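Local coordinates for protein PTHB1 (Homo sapiens, PDB 4YD8), which forms part of the BBSome, a coat complex thought to sort specific membrane proteins to the primary cilium and required for ciliogenesis, at residues G51-F56 and L97-L102. Numbering follows the deposited sequence.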
loop_
_atom_site.group_PDB
_atom_site.type_symbol
_atom_site.label_atom_id
_atom_site.label_comp_id
_atom_site.label_asym_id
_atom_site.label_seq_id
_atom_site.Cartn_x
_atom_site.Cartn_y
_atom_site.Cartn_z
ATOM N N GLY A 51 -4.556 -10.223 -14.394
ATOM C CA GLY A 51 -5.194 -11.279 -13.617
ATOM C C GLY A 51 -4.248 -12.204 -12.870
ATOM O O GLY A 51 -4.696 -13.074 -12.133
ATOM N N TYR A 52 -2.943 -12.020 -13.051
ATOM C CA TYR A 52 -1.951 -12.837 -12.334
ATOM C C TYR A 52 -1.609 -12.329 -10.934
ATOM O O TYR A 52 -1.406 -11.139 -10.726
ATOM C CB TYR A 52 -0.649 -12.934 -13.144
ATOM C CG TYR A 52 -0.791 -13.811 -14.362
ATOM C CD1 TYR A 52 -0.625 -15.188 -14.273
ATOM C CD2 TYR A 52 -1.111 -13.264 -15.602
ATOM C CE1 TYR A 52 -0.774 -16.003 -15.391
ATOM C CE2 TYR A 52 -1.260 -14.067 -16.721
ATOM C CZ TYR A 52 -1.090 -15.434 -16.608
ATOM O OH TYR A 52 -1.229 -16.229 -17.720
ATOM N N LEU A 53 -1.527 -13.258 -9.987
ATOM C CA LEU A 53 -1.037 -12.981 -8.643
ATOM C C LEU A 53 0.306 -13.691 -8.481
ATOM O O LEU A 53 0.403 -14.895 -8.731
ATOM C CB LEU A 53 -2.049 -13.458 -7.583
ATOM C CG LEU A 53 -1.894 -13.063 -6.097
ATOM C CD1 LEU A 53 -0.694 -13.721 -5.411
ATOM C CD2 LEU A 53 -1.808 -11.561 -5.935
ATOM N N ARG A 54 1.332 -12.953 -8.070
ATOM C CA ARG A 54 2.666 -13.533 -7.901
ATOM C C ARG A 54 3.215 -13.226 -6.509
ATOM O O ARG A 54 3.019 -12.137 -5.991
ATOM C CB ARG A 54 3.631 -13.004 -8.983
ATOM C CG ARG A 54 3.212 -13.398 -10.406
ATOM C CD ARG A 54 4.048 -12.698 -11.485
ATOM N NE ARG A 54 3.677 -13.147 -12.829
ATOM C CZ ARG A 54 2.952 -12.436 -13.691
ATOM N NH1 ARG A 54 2.493 -11.236 -13.355
ATOM N NH2 ARG A 54 2.673 -12.925 -14.892
ATOM N N ILE A 55 3.913 -14.190 -5.920
ATOM C CA ILE A 55 4.559 -13.990 -4.629
ATOM C C ILE A 55 6.038 -14.365 -4.744
ATOM O O ILE A 55 6.366 -15.458 -5.215
ATOM C CB ILE A 55 3.911 -14.845 -3.522
ATOM C CG1 ILE A 55 2.398 -14.571 -3.432
ATOM C CG2 ILE A 55 4.598 -14.580 -2.170
ATOM C CD1 ILE A 55 1.699 -15.438 -2.356
ATOM N N PHE A 56 6.914 -13.455 -4.335
ATOM C CA PHE A 56 8.367 -13.660 -4.431
ATOM C C PHE A 56 9.048 -13.614 -3.074
ATOM O O PHE A 56 8.653 -12.864 -2.183
ATOM C CB PHE A 56 9.053 -12.592 -5.306
ATOM C CG PHE A 56 8.599 -12.563 -6.738
ATOM C CD1 PHE A 56 7.500 -11.805 -7.113
ATOM C CD2 PHE A 56 9.291 -13.280 -7.717
ATOM C CE1 PHE A 56 7.088 -11.763 -8.437
ATOM C CE2 PHE A 56 8.885 -13.242 -9.044
ATOM C CZ PHE A 56 7.770 -12.482 -9.402
ATOM N N LEU A 97 -1.908 -13.703 9.383
ATOM C CA LEU A 97 -2.098 -12.831 8.228
ATOM C C LEU A 97 -2.633 -13.629 7.044
ATOM O O LEU A 97 -2.253 -14.786 6.829
ATOM C CB LEU A 97 -0.788 -12.128 7.836
ATOM C CG LEU A 97 -0.130 -11.309 8.952
ATOM C CD1 LEU A 97 1.224 -10.724 8.499
ATOM C CD2 LEU A 97 -1.086 -10.212 9.404
ATOM N N HIS A 98 -3.519 -12.989 6.287
ATOM C CA HIS A 98 -4.079 -13.535 5.058
ATOM C C HIS A 98 -4.018 -12.485 3.944
ATOM O O HIS A 98 -3.863 -11.299 4.210
ATOM C CB HIS A 98 -5.531 -13.981 5.259
ATOM C CG HIS A 98 -5.667 -15.202 6.104
ATOM N ND1 HIS A 98 -5.513 -15.182 7.477
ATOM C CD2 HIS A 98 -5.921 -16.491 5.774
ATOM C CE1 HIS A 98 -5.677 -16.402 7.951
ATOM N NE2 HIS A 98 -5.918 -17.221 6.940
ATOM N N LEU A 99 -4.155 -12.944 2.706
ATOM C CA LEU A 99 -4.070 -12.091 1.516
ATOM C C LEU A 99 -5.465 -11.706 1.064
ATOM O O LEU A 99 -6.296 -12.588 0.847
ATOM C CB LEU A 99 -3.369 -12.827 0.384
ATOM C CG LEU A 99 -3.301 -12.114 -0.977
ATOM C CD1 LEU A 99 -2.481 -10.841 -0.893
ATOM C CD2 LEU A 99 -2.756 -13.030 -2.059
ATOM N N ALA A 100 -5.723 -10.406 0.915
ATOM C CA ALA A 100 -6.973 -9.964 0.285
ATOM C C ALA A 100 -6.647 -9.512 -1.132
ATOM O O ALA A 100 -5.697 -8.764 -1.349
ATOM C CB ALA A 100 -7.623 -8.842 1.079
ATOM N N VAL A 101 -7.421 -9.997 -2.093
ATOM C CA VAL A 101 -7.272 -9.603 -3.480
ATOM C C VAL A 101 -8.566 -8.923 -3.892
ATOM O O VAL A 101 -9.641 -9.526 -3.821
ATOM C CB VAL A 101 -6.995 -10.809 -4.392
ATOM C CG1 VAL A 101 -6.847 -10.366 -5.853
ATOM C CG2 VAL A 101 -5.731 -11.566 -3.905
ATOM N N LEU A 102 -8.460 -7.669 -4.300
ATOM C CA LEU A 102 -9.627 -6.918 -4.744
ATOM C C LEU A 102 -9.744 -7.004 -6.248
ATOM O O LEU A 102 -8.793 -6.681 -6.967
ATOM C CB LEU A 102 -9.521 -5.457 -4.302
ATOM C CG LEU A 102 -10.713 -4.572 -4.672
ATOM C CD1 LEU A 102 -11.989 -5.093 -3.993
ATOM C CD2 LEU A 102 -10.410 -3.136 -4.274
#
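L99 and V101 are the two residues of L97-L102 whose side chains meet L53 of the facing strand, and every touching atom is a methyl or methine carbon. L99 comes first along the strand. Its CG stands anti to the backbone N (chi1 175°), which carries the isobutyl group out across the gap, where L99 CD2 lies 4.0 Å from L53 CD1. The same methyl, L99 CD2, is 4.1 Å from the branch carbon L53 CG and 4.2 Å from L53 CD2, evidence that it sits over the whole fork of L53. L53 CG is likewise anti to its own N (chi1 -169°), sending that fork into the gap to meet L99 tip to tip. V87 and V85 of strand 84-88 touch L99 and L53 respectively. A100 turns from the interface and packs on F90. V101 points toward the strand of L53 again, as strand alternation requires, and V101 CG2 approaches L53 CD2 at 4.4 Å, a looser contact. L53 CD2 is thus shared between L99 and V101. Strand 52-56 runs between 43-47 and 72-77, strand 98-102 between 84-88 and 106-112, in successive blades of the seven-bladed beta-propeller. L53 CA and V101 CA lie 8.8 Å apart and no hydrogen bond crosses, which fits side-chain packing between the two sheets. With 106 Å² buried over both segments and three buried aliphatic residues doing the touching, the chemistry implies hydrophobic and van der Waals cohesion, with no hydrogen bond between these two strands to fix their register.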